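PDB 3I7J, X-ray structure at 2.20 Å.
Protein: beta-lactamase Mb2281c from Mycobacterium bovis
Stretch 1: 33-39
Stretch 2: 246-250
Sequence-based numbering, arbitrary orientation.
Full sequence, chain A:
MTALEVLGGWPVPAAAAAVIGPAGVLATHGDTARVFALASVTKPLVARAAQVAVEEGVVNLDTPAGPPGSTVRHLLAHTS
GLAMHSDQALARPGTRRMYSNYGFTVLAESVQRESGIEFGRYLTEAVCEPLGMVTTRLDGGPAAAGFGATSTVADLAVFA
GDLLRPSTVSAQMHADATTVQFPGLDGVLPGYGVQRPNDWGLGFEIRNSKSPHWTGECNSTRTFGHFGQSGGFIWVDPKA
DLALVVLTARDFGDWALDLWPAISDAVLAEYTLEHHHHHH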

# COMPACT_ATOMS: atom_id res chain seq x y z
N ALA A 33 4.17 19.06 -2.86
CA ALA A 33 2.80 19.53 -3.03
C ALA A 33 2.26 19.12 -4.40
O ALA A 33 1.07 19.24 -4.67
CB ALA A 33 2.74 21.06 -2.88
N ARG A 34 3.14 18.63 -5.26
CA ARG A 34 2.75 18.19 -6.60
C ARG A 34 1.90 16.92 -6.58
O ARG A 34 2.25 15.94 -5.92
CB ARG A 34 3.99 17.97 -7.47
CG ARG A 34 3.68 17.30 -8.80
CD ARG A 34 4.82 17.38 -9.78
NE ARG A 34 4.50 16.67 -11.01
CZ ARG A 34 5.10 16.88 -12.18
NH1 ARG A 34 6.08 17.77 -12.28
NH2 ARG A 34 4.73 16.18 -13.25
N VAL A 35 0.79 16.93 -7.32
CA VAL A 35 -0.11 15.78 -7.39
C VAL A 35 0.40 14.70 -8.34
O VAL A 35 0.77 14.99 -9.48
CB VAL A 35 -1.51 16.20 -7.86
CG1 VAL A 35 -2.33 14.96 -8.16
CG2 VAL A 35 -2.21 17.04 -6.80
N PHE A 36 0.39 13.45 -7.88
CA PHE A 36 0.86 12.32 -8.68
C PHE A 36 -0.20 11.21 -8.73
O PHE A 36 -0.98 11.03 -7.79
CB PHE A 36 2.13 11.73 -8.05
CG PHE A 36 3.37 12.58 -8.24
CD1 PHE A 36 4.17 12.43 -9.38
CD2 PHE A 36 3.78 13.48 -7.26
CE1 PHE A 36 5.34 13.16 -9.53
CE2 PHE A 36 4.95 14.22 -7.41
CZ PHE A 36 5.74 14.06 -8.54
N ALA A 37 -0.23 10.45 -9.83
CA ALA A 37 -1.16 9.33 -9.92
C ALA A 37 -0.48 8.28 -9.06
O ALA A 37 0.73 8.07 -9.18
CB ALA A 37 -1.29 8.84 -11.37
N LEU A 38 -1.24 7.60 -8.21
CA LEU A 38 -0.65 6.60 -7.32
C LEU A 38 -0.70 5.18 -7.82
O LEU A 38 0.07 4.33 -7.35
CB LEU A 38 -1.34 6.65 -5.96
CG LEU A 38 -1.34 7.98 -5.22
CD1 LEU A 38 -1.88 7.75 -3.82
CD2 LEU A 38 0.08 8.54 -5.17
N ALA A 39 -1.60 4.91 -8.76
CA ALA A 39 -1.77 3.56 -9.28
C ALA A 39 -2.00 2.67 -8.05
O ALA A 39 -2.77 3.04 -7.17
CB ALA A 39 -0.53 3.10 -10.07
N VAL A 246 8.16 7.61 -2.26
CA VAL A 246 8.74 8.09 -3.52
C VAL A 246 7.68 8.10 -4.61
O VAL A 246 7.04 7.09 -4.88
CB VAL A 246 9.93 7.22 -4.02
CG1 VAL A 246 10.35 7.69 -5.42
CG2 VAL A 246 11.13 7.36 -3.08
N LEU A 247 7.50 9.26 -5.23
CA LEU A 247 6.54 9.43 -6.32
C LEU A 247 7.24 10.08 -7.51
O LEU A 247 7.90 11.12 -7.37
CB LEU A 247 5.36 10.31 -5.89
CG LEU A 247 4.47 9.82 -4.74
CD1 LEU A 247 3.38 10.85 -4.48
CD2 LEU A 247 3.86 8.47 -5.07
N THR A 248 7.13 9.44 -8.68
CA THR A 248 7.73 9.94 -9.91
C THR A 248 6.71 9.98 -11.03
O THR A 248 5.64 9.35 -10.95
CB THR A 248 8.90 9.06 -10.40
OG1 THR A 248 8.39 7.93 -11.12
CG2 THR A 248 9.74 8.58 -9.22
N ALA A 249 7.04 10.72 -12.08
CA ALA A 249 6.18 10.87 -13.24
C ALA A 249 6.59 9.93 -14.38
O ALA A 249 6.44 10.26 -15.55
CB ALA A 249 6.22 12.32 -13.73
N ARG A 250 7.10 8.76 -14.02
CA ARG A 250 7.49 7.77 -15.02
C ARG A 250 6.99 6.40 -14.59
O ARG A 250 7.27 5.95 -13.47
CB ARG A 250 9.01 7.73 -15.20
CG ARG A 250 9.44 6.83 -16.35
CD ARG A 250 10.96 6.80 -16.53
NE ARG A 250 11.33 5.90 -17.62
CZ ARG A 250 12.59 5.61 -17.96
NH1 ARG A 250 13.60 6.15 -17.29
NH2 ARG A 250 12.82 4.78 -18.96
O HOH W 1 2.44 9.28 -11.13

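The two stretches, more than 200 residues apart in sequence, cross almost at right angles: the line from CA of R34 to CA of L38 lies 97° from that joining CA of L247 to CA of A249. They come closest in backbone register at F36 and L247, whose CA atoms are 6.8 Å apart. No direct hydrogen bond spans the gap, so the strands are not paired here, and the contact rests on side chains, the F36 ring packing on both the side chains and the backbone of the second stretch. A water adds a polar link, donating to A37 O at 2.9 Å and to T248 O at 3.2 Å, although other acceptors elsewhere compete for its protons.

F36 and L247, both buried and both directed toward the opposing stretch, form the heart of the contact. With chi1 in the m rotamer, F36 lays a face of its ring against L247, whose CB sits 4.0 Å from the ring centroid and 20° off the normal, a CH-pi arrangement. The flat ring offers a broad apolar surface, and the branched leucine also reaches L38: CD2 of L247 lies 3.8 Å from CD2 of L38, whose CA-to-CB bond points sideways, although the end of the side chain comes nearer. Farther along, small A249 brings CB to 4.4 Å from CE1 of F36. The extended R34, all t through chi3, places NH2 4.2 Å from A249 CB, a peripheral packing contact that leaves this long polar residue exposed.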